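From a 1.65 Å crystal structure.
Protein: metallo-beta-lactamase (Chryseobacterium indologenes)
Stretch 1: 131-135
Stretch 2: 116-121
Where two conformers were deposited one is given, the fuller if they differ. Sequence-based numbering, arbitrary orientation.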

# COMPACT_ATOMS: atom_id res chain seq x y z
N VAL A 131 -7.17 9.87 -2.63
CA VAL A 131 -8.40 9.35 -2.04
C VAL A 131 -8.16 7.90 -1.63
O VAL A 131 -7.70 7.11 -2.44
CB VAL A 131 -9.59 9.41 -3.03
CG1 VAL A 131 -10.87 8.81 -2.40
CG2 VAL A 131 -9.85 10.85 -3.49
N VAL A 132 -8.47 7.56 -0.39
CA VAL A 132 -8.42 6.17 0.05
C VAL A 132 -9.83 5.61 -0.09
O VAL A 132 -10.77 6.16 0.49
CB VAL A 132 -7.94 6.04 1.51
CG1 VAL A 132 -7.87 4.56 1.91
CG2 VAL A 132 -6.59 6.73 1.69
N ASP A 133 -9.98 4.54 -0.87
CA ASP A 133 -11.30 3.97 -1.18
C ASP A 133 -11.45 2.55 -0.65
O ASP A 133 -10.54 1.73 -0.78
CB ASP A 133 -11.52 3.94 -2.69
CG ASP A 133 -12.17 5.20 -3.23
OD1 ASP A 133 -11.73 5.68 -4.31
OD2 ASP A 133 -13.13 5.71 -2.62
N PHE A 134 -12.61 2.27 -0.06
CA PHE A 134 -12.97 0.90 0.26
C PHE A 134 -13.98 0.41 -0.78
O PHE A 134 -15.10 0.93 -0.86
CB PHE A 134 -13.55 0.78 1.67
CG PHE A 134 -13.94 -0.61 2.03
CD1 PHE A 134 -12.96 -1.55 2.32
CD2 PHE A 134 -15.27 -1.00 2.05
CE1 PHE A 134 -13.30 -2.86 2.64
CE2 PHE A 134 -15.63 -2.30 2.36
CZ PHE A 134 -14.64 -3.23 2.66
N LEU A 135 -13.58 -0.58 -1.57
CA LEU A 135 -14.41 -1.06 -2.68
C LEU A 135 -15.12 -2.37 -2.33
O LEU A 135 -15.92 -2.88 -3.12
CB LEU A 135 -13.57 -1.24 -3.95
CG LEU A 135 -12.85 -0.00 -4.50
CD1 LEU A 135 -11.79 -0.42 -5.51
CD2 LEU A 135 -13.84 0.99 -5.10
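Stretch 2, residues 116-121: IIKTGK

Stretch 2 meets the strand 131-133 as a turn, not as a paired strand. Lys118 to Lys121 form a type II beta turn whose outer corner, Thr119 and Gly120, lies against the carbonyl of Val132, and the chain on it runs opposite to the strand: Lys121 falls nearest Val131 (CA to CA 5.8 Å), Gly120 nearest Asp133 (CA to CA 5.0 Å), and Thr119 reaches Phe134. The contact is small, 299 Å² summed over both sides.

One direct hydrogen bond joins the two backbones. Gly120 N donates to Val132 O at 2.7 Å, nearly straight at 162°, and Thr119 CA approaches the same oxygen at 3.2 Å in a CA-H...O contact. In this type II turn, with Thr119 at phi/psi -73/144 and Gly120 at 81/0, the amide between them has its N-H toward the strand. The positive phi by itself favours glycine at the second corner. A CB there would point away from the strand backbone, yet its ideal position lies 3.7 Å from Asp133 OD2, so the site is snug on that side too.

Water 1 completes the backbone link. It accepts from Val132 N at 2.8 Å and lies within donating distance of Lys118 O (2.8 Å) and Lys121 O (2.6 Å), so both polar backbone atoms of Val132 are engaged, one directly and one through water.

The side chains pack around this frame. The backbone of buried Val132 sets CB 3.8 Å from Ile117 CG2, and chi1 t lays Val132 CG1 3.9 Å from the same methyl. Ile117 points toward the strand in an m,t rotamer; CG2 makes its closest approach, and Ile117 CD1 also comes within 4.2 Å of Val132 CG1. Val131, also t, lays CG1 3.7 Å from Gly120 C and 4.0 Å from Lys121 N, packing a methyl on bare turn backbone. Asp133 starts away from the turn, but chi1 of -90° brings its end back, with OD2 3.4 Å from Gly120 CA; OD1 is hydrogen-bonded elsewhere in the structure. Thr119, in p, presents CG2 to Phe134 CB at 4.2 Å, while its CB lies 4.0 Å from Phe134 N. The t rotamer of Phe134 then leads its ring away from the turn, leaving little but the base of that side chain in the contact.

Lys118 and Lys121 both point away with chi1 m, their long chains leaving the interface to backbone and short side chains. The rule is economical: a glycine corner supplies the hydrogen bond, and branched residues pack beside it.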

# COMPACT_ATOMS: atom_id res chain seq x y z
N ILE A 116 -7.88 8.50 11.87
CA ILE A 116 -8.82 7.56 11.25
C ILE A 116 -9.16 7.98 9.82
O ILE A 116 -9.64 9.10 9.58
CB ILE A 116 -10.15 7.46 12.07
CG1 ILE A 116 -9.85 7.20 13.55
CG2 ILE A 116 -11.10 6.42 11.45
CD1 ILE A 116 -8.99 6.00 13.82
N ILE A 117 -8.92 7.08 8.88
CA ILE A 117 -9.19 7.35 7.47
C ILE A 117 -10.68 7.50 7.20
O ILE A 117 -11.50 6.68 7.63
CB ILE A 117 -8.61 6.23 6.55
CG1 ILE A 117 -7.08 6.24 6.63
CG2 ILE A 117 -9.12 6.39 5.10
CD1 ILE A 117 -6.42 5.09 5.86
N LYS A 118 -11.03 8.57 6.50
CA LYS A 118 -12.37 8.71 5.93
C LYS A 118 -12.32 8.28 4.48
O LYS A 118 -11.71 8.95 3.63
CB LYS A 118 -12.88 10.15 6.05
CG LYS A 118 -13.08 10.64 7.46
CD LYS A 118 -13.74 12.00 7.43
CE LYS A 118 -14.26 12.38 8.80
NZ LYS A 118 -14.87 13.74 8.76
N THR A 119 -12.93 7.14 4.18
CA THR A 119 -12.83 6.60 2.84
C THR A 119 -13.66 7.40 1.84
O THR A 119 -14.73 7.92 2.18
CB THR A 119 -13.17 5.10 2.77
OG1 THR A 119 -14.46 4.88 3.34
CG2 THR A 119 -12.12 4.29 3.53
N GLY A 120 -13.15 7.52 0.62
CA GLY A 120 -13.89 8.17 -0.45
C GLY A 120 -13.82 9.68 -0.43
O GLY A 120 -14.40 10.33 -1.29
N LYS A 121 -13.10 10.23 0.55
CA LYS A 121 -12.95 11.69 0.67
C LYS A 121 -11.52 12.09 0.35
O LYS A 121 -10.58 11.43 0.80
CB LYS A 121 -13.31 12.18 2.06
CG LYS A 121 -14.73 11.86 2.49
CD LYS A 121 -15.23 12.78 3.58
CE LYS A 121 -15.46 14.22 3.10
NZ LYS A 121 -15.57 15.14 4.26
O HOH W 1 -9.80 9.09 1.56